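PDB 3F7W: putative fructosamine-3-kinase from Thermobifida fusca YX, which probably acts as a kinase of the fructosamine kinase family, transferring a phosphate group to a substrate that has not been established. Local coordinates for residues Y145-R155 with V168-L178; G14-E22 with Y32-T40. All blocks are in the same frame, centred on the assembly; numbering follows the deposited sequence. Where two conformers were deposited one is given.

Interaction 1. Residues Y145-R155 with V168-L178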
loop_
_atom_site.group_PDB
_atom_site.type_symbol
_atom_site.label_atom_id
_atom_site.label_comp_id
_atom_site.label_asym_id
_atom_site.label_seq_id
_atom_site.Cartn_x
_atom_site.Cartn_y
_atom_site.Cartn_z
ATOM N N TYR A 145 -14.351 -6.008 -3.410
ATOM C CA TYR A 145 -14.210 -4.717 -2.758
ATOM C C TYR A 145 -15.198 -4.590 -1.593
ATOM O O TYR A 145 -14.806 -4.279 -0.473
ATOM C CB TYR A 145 -14.439 -3.609 -3.768
ATOM C CG TYR A 145 -14.028 -2.234 -3.298
ATOM C CD1 TYR A 145 -12.715 -1.971 -2.940
ATOM C CD2 TYR A 145 -14.941 -1.183 -3.254
ATOM C CE1 TYR A 145 -12.316 -0.682 -2.540
ATOM C CE2 TYR A 145 -14.552 0.097 -2.864
ATOM C CZ TYR A 145 -13.236 0.341 -2.497
ATOM O OH TYR A 145 -12.832 1.599 -2.095
ATOM N N ALA A 146 -16.472 -4.883 -1.859
ATOM C CA ALA A 146 -17.514 -4.803 -0.833
ATOM C C ALA A 146 -17.179 -5.694 0.365
ATOM O O ALA A 146 -17.111 -5.218 1.498
ATOM C CB ALA A 146 -18.885 -5.142 -1.410
ATOM N N GLU A 147 -16.908 -6.966 0.109
ATOM C CA GLU A 147 -16.848 -7.978 1.165
ATOM C C GLU A 147 -15.492 -8.031 1.879
ATOM O O GLU A 147 -15.427 -8.346 3.077
ATOM C CB GLU A 147 -17.153 -9.351 0.589
ATOM C CG GLU A 147 -18.536 -9.458 -0.050
ATOM C CD GLU A 147 -18.714 -10.712 -0.874
ATOM O OE1 GLU A 147 -18.070 -11.716 -0.568
ATOM O OE2 GLU A 147 -19.535 -10.719 -1.810
ATOM N N GLN A 148 -14.433 -7.719 1.141
ATOM C CA GLN A 148 -13.048 -7.809 1.651
ATOM C C GLN A 148 -12.307 -6.478 1.845
ATOM O O GLN A 148 -11.280 -6.448 2.539
ATOM C CB GLN A 148 -12.232 -8.754 0.746
ATOM C CG GLN A 148 -12.820 -10.166 0.820
ATOM C CD GLN A 148 -12.193 -11.191 -0.114
ATOM O OE1 GLN A 148 -12.908 -12.074 -0.570
ATOM N NE2 GLN A 148 -10.859 -11.108 -0.375
ATOM N N ARG A 149 -12.799 -5.391 1.242
ATOM C CA ARG A 149 -12.151 -4.088 1.375
ATOM C C ARG A 149 -12.986 -3.012 2.084
ATOM O O ARG A 149 -12.419 -2.041 2.606
ATOM C CB ARG A 149 -11.638 -3.593 0.014
ATOM C CG ARG A 149 -10.483 -4.470 -0.595
ATOM C CD ARG A 149 -9.203 -4.339 0.213
ATOM N NE ARG A 149 -8.128 -5.207 -0.225
ATOM C CZ ARG A 149 -7.980 -6.483 0.142
ATOM N NH1 ARG A 149 -8.865 -7.075 0.936
ATOM N NH2 ARG A 149 -6.937 -7.175 -0.293
ATOM N N ILE A 150 -14.313 -3.184 2.116
ATOM C CA ILE A 150 -15.204 -2.189 2.722
ATOM C C ILE A 150 -15.850 -2.705 4.002
ATOM O O ILE A 150 -15.663 -2.108 5.069
ATOM C CB ILE A 150 -16.301 -1.700 1.733
ATOM C CG1 ILE A 150 -15.667 -1.042 0.496
ATOM C CG2 ILE A 150 -17.269 -0.688 2.444
ATOM C CD1 ILE A 150 -14.790 0.171 0.814
ATOM N N LEU A 151 -16.620 -3.785 3.898
ATOM C CA LEU A 151 -17.483 -4.196 5.015
ATOM C C LEU A 151 -16.705 -4.468 6.317
ATOM O O LEU A 151 -17.129 -4.034 7.393
ATOM C CB LEU A 151 -18.366 -5.390 4.625
ATOM C CG LEU A 151 -19.569 -5.055 3.733
ATOM C CD1 LEU A 151 -20.331 -6.309 3.207
ATOM C CD2 LEU A 151 -20.537 -4.150 4.487
ATOM N N PRO A 152 -15.586 -5.200 6.240
ATOM C CA PRO A 152 -14.880 -5.482 7.494
ATOM C C PRO A 152 -14.477 -4.225 8.299
ATOM O O PRO A 152 -14.642 -4.207 9.526
ATOM C CB PRO A 152 -13.680 -6.342 7.043
ATOM C CG PRO A 152 -14.089 -6.918 5.750
ATOM C CD PRO A 152 -14.946 -5.859 5.093
ATOM N N TYR A 153 -14.024 -3.172 7.617
ATOM C CA TYR A 153 -13.562 -1.941 8.282
ATOM C C TYR A 153 -14.752 -1.068 8.680
ATOM O O TYR A 153 -14.707 -0.384 9.687
ATOM C CB TYR A 153 -12.589 -1.165 7.366
ATOM C CG TYR A 153 -11.491 -2.098 6.912
ATOM C CD1 TYR A 153 -10.531 -2.537 7.825
ATOM C CD2 TYR A 153 -11.472 -2.634 5.635
ATOM C CE1 TYR A 153 -9.547 -3.450 7.456
ATOM C CE2 TYR A 153 -10.477 -3.556 5.242
ATOM C CZ TYR A 153 -9.533 -3.964 6.181
ATOM O OH TYR A 153 -8.571 -4.886 5.872
ATOM N N LEU A 154 -15.802 -1.090 7.871
ATOM C CA LEU A 154 -17.059 -0.412 8.227
ATOM C C LEU A 154 -17.637 -0.952 9.546
ATOM O O LEU A 154 -17.986 -0.179 10.453
ATOM C CB LEU A 154 -18.078 -0.546 7.095
ATOM C CG LEU A 154 -19.427 0.177 7.266
ATOM C CD1 LEU A 154 -19.181 1.705 7.269
ATOM C CD2 LEU A 154 -20.375 -0.224 6.116
ATOM N N ARG A 155 -17.721 -2.278 9.656
ATOM C CA ARG A 155 -18.234 -2.912 10.866
ATOM C C ARG A 155 -17.334 -2.634 12.061
ATOM O O ARG A 155 -17.818 -2.358 13.155
ATOM C CB ARG A 155 -18.395 -4.428 10.685
ATOM C CG ARG A 155 -19.309 -4.847 9.529
ATOM C CD ARG A 155 -20.767 -4.497 9.767
ATOM N NE ARG A 155 -21.572 -4.791 8.578
ATOM C CZ ARG A 155 -22.384 -3.939 7.957
ATOM N NH1 ARG A 155 -22.561 -2.705 8.401
ATOM N NH2 ARG A 155 -23.053 -4.349 6.884
ATOM N N VAL A 168 -23.033 4.289 8.509
ATOM C CA VAL A 168 -23.038 2.913 8.003
ATOM C C VAL A 168 -24.052 2.729 6.881
ATOM O O VAL A 168 -23.740 2.152 5.852
ATOM C CB VAL A 168 -23.331 1.905 9.135
ATOM C CG1 VAL A 168 -23.601 0.494 8.562
ATOM C CG2 VAL A 168 -22.162 1.892 10.138
ATOM N N ARG A 169 -25.268 3.233 7.080
ATOM C CA ARG A 169 -26.277 3.174 6.028
ATOM C C ARG A 169 -25.846 3.898 4.752
ATOM O O ARG A 169 -26.102 3.403 3.647
ATOM C CB ARG A 169 -27.606 3.694 6.537
ATOM C CG ARG A 169 -28.405 2.614 7.271
ATOM C CD ARG A 169 -29.863 3.031 7.549
ATOM N NE ARG A 169 -29.955 4.226 8.393
ATOM C CZ ARG A 169 -29.890 4.241 9.728
ATOM N NH1 ARG A 169 -29.730 3.115 10.430
ATOM N NH2 ARG A 169 -29.982 5.403 10.366
ATOM N N LEU A 170 -25.175 5.045 4.907
ATOM C CA LEU A 170 -24.642 5.793 3.762
ATOM C C LEU A 170 -23.635 4.957 2.976
ATOM O O LEU A 170 -23.701 4.879 1.741
ATOM C CB LEU A 170 -23.998 7.117 4.216
ATOM C CG LEU A 170 -23.124 7.835 3.180
ATOM C CD1 LEU A 170 -23.912 8.128 1.876
ATOM C CD2 LEU A 170 -22.495 9.107 3.763
ATOM N N VAL A 171 -22.701 4.310 3.670
ATOM C CA VAL A 171 -21.726 3.474 2.964
ATOM C C VAL A 171 -22.429 2.263 2.335
ATOM O O VAL A 171 -22.069 1.820 1.244
ATOM C CB VAL A 171 -20.532 3.047 3.866
ATOM C CG1 VAL A 171 -19.604 2.046 3.118
ATOM C CG2 VAL A 171 -19.759 4.277 4.311
ATOM N N GLU A 172 -23.441 1.744 3.008
ATOM C CA GLU A 172 -24.195 0.604 2.470
ATOM C C GLU A 172 -24.967 0.953 1.188
ATOM O O GLU A 172 -25.151 0.092 0.339
ATOM C CB GLU A 172 -25.140 0.042 3.532
ATOM C CG GLU A 172 -24.399 -0.739 4.592
ATOM C CD GLU A 172 -25.278 -1.253 5.711
ATOM O OE1 GLU A 172 -26.310 -0.623 6.016
ATOM O OE2 GLU A 172 -24.907 -2.287 6.308
ATOM N N LYS A 173 -25.412 2.207 1.062
ATOM C CA LYS A 173 -26.000 2.709 -0.194
ATOM C C LYS A 173 -25.030 2.607 -1.367
ATOM O O LYS A 173 -25.416 2.207 -2.472
ATOM C CB LYS A 173 -26.453 4.166 -0.050
ATOM C CG LYS A 173 -27.760 4.319 0.650
ATOM C CD LYS A 173 -28.207 5.775 0.734
ATOM C CE LYS A 173 -29.686 5.860 1.116
ATOM N NZ LYS A 173 -29.918 6.948 2.088
ATOM N N VAL A 174 -23.760 2.950 -1.133
ATOM C CA VAL A 174 -22.766 2.849 -2.173
ATOM C C VAL A 174 -22.614 1.395 -2.600
ATOM O O VAL A 174 -22.588 1.101 -3.795
ATOM C CB VAL A 174 -21.392 3.409 -1.713
ATOM C CG1 VAL A 174 -20.337 3.223 -2.817
ATOM C CG2 VAL A 174 -21.524 4.884 -1.322
ATOM N N LEU A 175 -22.496 0.498 -1.619
ATOM C CA LEU A 175 -22.327 -0.927 -1.889
ATOM C C LEU A 175 -23.515 -1.485 -2.685
ATOM O O LEU A 175 -23.338 -2.265 -3.629
ATOM C CB LEU A 175 -22.119 -1.708 -0.578
ATOM C CG LEU A 175 -20.807 -1.396 0.157
ATOM C CD1 LEU A 175 -20.706 -2.221 1.434
ATOM C CD2 LEU A 175 -19.595 -1.597 -0.767
ATOM N N ASP A 176 -24.712 -1.044 -2.336
ATOM C CA ASP A 176 -25.917 -1.495 -3.031
ATOM C C ASP A 176 -25.945 -1.010 -4.479
ATOM O O ASP A 176 -26.613 -1.631 -5.312
ATOM C CB ASP A 176 -27.175 -1.025 -2.297
ATOM C CG ASP A 176 -27.403 -1.758 -0.978
ATOM O OD1 ASP A 176 -26.717 -2.772 -0.694
ATOM O OD2 ASP A 176 -28.290 -1.311 -0.216
ATOM N N ALA A 177 -25.236 0.093 -4.760
ATOM C CA ALA A 177 -25.174 0.704 -6.096
ATOM C C ALA A 177 -23.897 0.320 -6.841
ATOM O O ALA A 177 -23.644 0.779 -7.959
ATOM C CB ALA A 177 -25.298 2.225 -5.972
ATOM N N LEU A 178 -23.105 -0.551 -6.223
ATOM C CA LEU A 178 -21.746 -0.798 -6.674
ATOM C C LEU A 178 -21.678 -1.389 -8.073
ATOM O O LEU A 178 -20.766 -1.070 -8.828
ATOM C CB LEU A 178 -20.989 -1.680 -5.666
ATOM C CG LEU A 178 -19.484 -1.835 -5.813
ATOM C CD1 LEU A 178 -18.798 -0.474 -5.898
ATOM C CD2 LEU A 178 -18.909 -2.688 -4.647
#
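Val171 and Leu154 reach toward each other tip to tip across two nearly antiparallel helices, Leu154 CD2 standing 3.8 Å from Val171 CG1. Leu154 CG lies anti to the backbone N (chi1 -177°), which brings both methyls up against Val171, CD2 nearest CG1 and CD1 nearest CB and CG2. The same Val171 CG1 also receives Ile150 CG2 at 3.7 Å, so one methyl of this short, branched residue packs against two neighbours on the facing helix. One turn further on, Leu175 spreads its branches: CD1 packs on Leu151 CD2 at 3.6 Å, while CD2 rests on Ala146 CB at 3.7 Å. Alanine suits this end, where Ala146 CA is only 6.3 Å from Leu175 CA and the short side chain lets CD2 come down onto it. Leu178 CD2 adds a looser touch on Ala146 and at the edge of the Tyr145 ring, one face of which carries Ile150 CG1.

The pair forms a helical hairpin, helix 141-159 followed by helix 165-176, in the helical lobe of a protein-kinase-like fold. Its buried side continues into helix 251-270, where Ile150 meets Leu264 and Tyr145 OH is hydrogen-bonded to Leu257 O.

At the outer edge Val168 CG1 lies in the guanidinium plane of Arg155, 3.4 Å from NH1. Both terminal nitrogens of Arg155 converge on a single oxygen, Glu172 OE2. The NH2 bond, 2.8 Å to Glu172 OE2, is the straighter and comes nearly along the C-O axis; the NH1 bond, 3.2 Å to the same OE2, arrives from above the carboxylate plane. Guanidinium and carboxylate planes stand 79° apart.

Interaction 2. Residues G14-E22 with Y32-T40. With EDO (1,2-ethanediol), chain E.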
loop_
_atom_site.group_PDB
_atom_site.type_symbol
_atom_site.label_atom_id
_atom_site.label_comp_id
_atom_site.label_asym_id
_atom_site.label_seq_id
_atom_site.Cartn_x
_atom_site.Cartn_y
_atom_site.Cartn_z
ATOM N N GLY A 14 23.602 -13.258 5.150
ATOM C CA GLY A 14 24.930 -13.824 5.035
ATOM C C GLY A 14 26.050 -12.794 4.923
ATOM O O GLY A 14 27.180 -13.150 4.671
ATOM N N ARG A 15 25.732 -11.520 5.109
ATOM C CA ARG A 15 26.699 -10.440 4.928
ATOM C C ARG A 15 27.107 -9.851 6.283
ATOM O O ARG A 15 26.292 -9.772 7.199
ATOM C CB ARG A 15 26.070 -9.341 4.074
ATOM C CG ARG A 15 25.640 -9.773 2.666
ATOM C CD ARG A 15 26.797 -9.850 1.713
ATOM N NE ARG A 15 27.340 -8.518 1.446
ATOM C CZ ARG A 15 26.897 -7.668 0.519
ATOM N NH1 ARG A 15 25.893 -7.994 -0.285
ATOM N NH2 ARG A 15 27.468 -6.470 0.384
ATOM N N GLU A 16 28.355 -9.411 6.383
ATOM C CA GLU A 16 28.881 -8.798 7.607
ATOM C C GLU A 16 28.291 -7.397 7.810
ATOM O O GLU A 16 28.233 -6.621 6.864
ATOM C CB GLU A 16 30.410 -8.732 7.532
ATOM C CG GLU A 16 31.049 -8.389 8.855
ATOM C CD GLU A 16 32.576 -8.187 8.783
ATOM O OE1 GLU A 16 33.191 -8.427 7.721
ATOM O OE2 GLU A 16 33.138 -7.759 9.811
ATOM N N VAL A 17 27.834 -7.092 9.031
ATOM C CA VAL A 17 27.275 -5.766 9.388
ATOM C C VAL A 17 28.335 -4.859 10.043
ATOM O O VAL A 17 28.981 -5.251 11.010
ATOM C CB VAL A 17 26.034 -5.915 10.292
ATOM C CG1 VAL A 17 25.557 -4.557 10.829
ATOM C CG2 VAL A 17 24.885 -6.629 9.513
ATOM N N ALA A 18 28.538 -3.669 9.485
ATOM C CA ALA A 18 29.523 -2.700 10.004
ATOM C C ALA A 18 28.891 -1.665 10.950
ATOM O O ALA A 18 29.574 -1.147 11.828
ATOM C CB ALA A 18 30.229 -1.991 8.858
ATOM N N ALA A 19 27.602 -1.377 10.796
ATOM C CA ALA A 19 26.950 -0.348 11.607
ATOM C C ALA A 19 25.443 -0.504 11.629
ATOM O O ALA A 19 24.849 -1.035 10.669
ATOM C CB ALA A 19 27.333 1.061 11.089
ATOM N N VAL A 20 24.833 -0.041 12.726
ATOM C CA VAL A 20 23.380 0.032 12.877
ATOM C C VAL A 20 22.994 1.395 13.472
ATOM O O VAL A 20 23.559 1.796 14.484
ATOM C CB VAL A 20 22.831 -1.053 13.824
ATOM C CG1 VAL A 20 21.317 -0.942 13.933
ATOM C CG2 VAL A 20 23.245 -2.459 13.390
ATOM N N ALA A 21 22.046 2.089 12.856
ATOM C CA ALA A 21 21.557 3.374 13.360
ATOM C C ALA A 21 20.040 3.317 13.498
ATOM O O ALA A 21 19.371 2.793 12.619
ATOM C CB ALA A 21 21.954 4.517 12.394
ATOM N N GLU A 22 19.492 3.888 14.574
ATOM C CA GLU A 22 18.031 3.913 14.757
ATOM C C GLU A 22 17.372 4.928 13.823
ATOM O O GLU A 22 17.908 6.020 13.597
ATOM C CB GLU A 22 17.684 4.188 16.226
ATOM C CG GLU A 22 18.120 3.037 17.130
ATOM C CD GLU A 22 17.985 3.305 18.616
ATOM O OE1 GLU A 22 17.960 4.489 19.038
ATOM O OE2 GLU A 22 17.936 2.309 19.371
ATOM N N TYR A 32 15.557 0.865 11.230
ATOM C CA TYR A 32 16.998 1.029 11.301
ATOM C C TYR A 32 17.596 1.217 9.914
ATOM O O TYR A 32 17.091 0.667 8.945
ATOM C CB TYR A 32 17.675 -0.191 11.929
ATOM C CG TYR A 32 17.156 -0.554 13.281
ATOM C CD1 TYR A 32 16.089 -1.436 13.417
ATOM C CD2 TYR A 32 17.726 -0.016 14.441
ATOM C CE1 TYR A 32 15.581 -1.759 14.688
ATOM C CE2 TYR A 32 17.236 -0.339 15.703
ATOM C CZ TYR A 32 16.161 -1.206 15.815
ATOM O OH TYR A 32 15.689 -1.516 17.061
ATOM N N ARG A 33 18.679 1.976 9.868
ATOM C CA ARG A 33 19.637 1.946 8.759
ATOM C C ARG A 33 20.809 1.063 9.178
ATOM O O ARG A 33 21.479 1.333 10.175
ATOM C CB ARG A 33 20.144 3.339 8.412
ATOM C CG ARG A 33 21.038 3.397 7.178
ATOM C CD ARG A 33 21.611 4.792 7.035
ATOM N NE ARG A 33 22.379 5.010 5.809
ATOM C CZ ARG A 33 23.618 4.584 5.596
ATOM N NH1 ARG A 33 24.267 3.856 6.497
ATOM N NH2 ARG A 33 24.221 4.885 4.448
ATOM N N VAL A 34 21.035 -0.007 8.423
ATOM C CA VAL A 34 22.098 -0.980 8.728
ATOM C C VAL A 34 23.086 -0.973 7.575
ATOM O O VAL A 34 22.687 -1.132 6.412
ATOM C CB VAL A 34 21.521 -2.414 8.926
ATOM C CG1 VAL A 34 22.664 -3.417 9.131
ATOM C CG2 VAL A 34 20.562 -2.429 10.118
ATOM N N GLU A 35 24.366 -0.821 7.895
ATOM C CA GLU A 35 25.400 -0.744 6.879
ATOM C C GLU A 35 26.258 -1.989 6.914
ATOM O O GLU A 35 26.756 -2.405 7.971
ATOM C CB GLU A 35 26.257 0.503 7.081
ATOM C CG GLU A 35 27.161 0.817 5.892
ATOM C CD GLU A 35 27.913 2.139 6.049
ATOM O OE1 GLU A 35 27.249 3.179 6.222
ATOM O OE2 GLU A 35 29.166 2.130 5.993
ATOM N N LEU A 36 26.423 -2.600 5.750
ATOM C CA LEU A 36 27.243 -3.799 5.613
ATOM C C LEU A 36 28.706 -3.409 5.512
ATOM O O LEU A 36 29.023 -2.231 5.325
ATOM C CB LEU A 36 26.840 -4.577 4.351
ATOM C CG LEU A 36 25.365 -4.997 4.282
ATOM C CD1 LEU A 36 25.143 -5.875 3.034
ATOM C CD2 LEU A 36 24.932 -5.741 5.541
ATOM N N ALA A 37 29.581 -4.411 5.569
ATOM C CA ALA A 37 31.036 -4.187 5.569
ATOM C C ALA A 37 31.533 -3.432 4.348
ATOM O O ALA A 37 32.490 -2.686 4.459
ATOM C CB ALA A 37 31.791 -5.500 5.721
ATOM N N ASP A 38 30.905 -3.627 3.190
ATOM C CA ASP A 38 31.307 -2.927 1.965
ATOM C C ASP A 38 30.653 -1.567 1.775
ATOM O O ASP A 38 30.769 -0.980 0.701
ATOM C CB ASP A 38 31.075 -3.806 0.724
ATOM C CG ASP A 38 29.607 -3.876 0.289
ATOM O OD1 ASP A 38 28.685 -3.467 1.049
ATOM O OD2 ASP A 38 29.383 -4.361 -0.845
ATOM N N GLY A 39 29.929 -1.081 2.792
ATOM C CA GLY A 39 29.234 0.196 2.690
ATOM C C GLY A 39 27.783 0.097 2.265
ATOM O O GLY A 39 27.065 1.090 2.327
ATOM N N THR A 40 27.327 -1.081 1.818
ATOM C CA THR A 40 25.940 -1.216 1.341
ATOM C C THR A 40 24.953 -0.900 2.468
ATOM O O THR A 40 25.024 -1.513 3.535
ATOM C CB THR A 40 25.623 -2.640 0.848
ATOM O OG1 THR A 40 26.547 -3.020 -0.167
ATOM C CG2 THR A 40 24.178 -2.749 0.302
HETATM C C1 EDO E . 24.657 -4.854 -2.678
HETATM O O1 EDO E . 25.520 -5.164 -1.594
HETATM C C2 EDO E . 24.343 -6.070 -3.542
HETATM O O2 EDO E . 25.313 -7.098 -3.407
#
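Ala19 and Glu35 form a hydrogen-bonded pair in the antiparallel beta hairpin of strands 17-26 and 29-36, at the outer edge of the five-stranded sheet in the N-terminal lobe of this kinase-like fold. Backbone bonds also tie Ala21 to Arg33. Near Ala18 the regular ladder gives way to a classic beta bulge: Glu35 O accepts from both Ala18 N, at 2.7 Å, and Ala19 N, at 3.1 Å. Beyond the bulge Ala37 N bonds to Glu16 O, just where the type I turn from Leu36 to Gly39 begins; Gly39 suits it because a CB there would press on the carbonyl O of Asp38.

Apolar packing gathers on the face of Val20, Val34 and Tyr32. Val20 and Val34 run alongside each other, and Val20 CG1 also meets Tyr32 CD2 at 3.7 Å. The Val17 and Val34 side chains cross at about a right angle, with Val17 CG1 3.5 Å from Val34 CG1, and Val17 continues onto helix 3-13. Beta-branched valines suit the extended backbone. On the face of Ala19 and Ala21, Arg33 NH1 makes a salt bridge to Glu35, whose OE1 receives it on the anti lone pair.

Charge and ligand meet at the turn. Two successive bends in the Arg15 chain (chi2 -79°, chi3 -68°) turn the guanidinium back over Leu36, whose CD1 sits 3.5 Å above the plane over its centre. NH2 of Arg15 forms a salt bridge with Asp38 OD2 at 3.1 Å. A 1,2-ethanediol, probably from the crystallisation liquor, occupies the guanidinium edge: its O1 accepts from Arg15 NH1 and NH2 and donates to Thr40 OG1 at 2.8 Å.

In the fold
Interactions 1 and 2 lie on opposite sides of the chain's centre, their own centres 45 Å apart and their nearest atoms about 25 Å apart, so neither touches the other. They follow in series along the chain: the hairpin of 14-22 with 32-40 is complete before helix 141-159 begins. Interaction 2 belongs to the sheet-rich N-terminal lobe, interaction 1 to the helical lobe. In relatives with this bilobal fold, ATP binds in the cleft between the lobes. The contacts' centres are about 20 Å (interaction 1) and 27 Å (interaction 2) from the centre of the chain. An unknown ligand lies about 7 Å from the side chain of Arg33 in interaction 2.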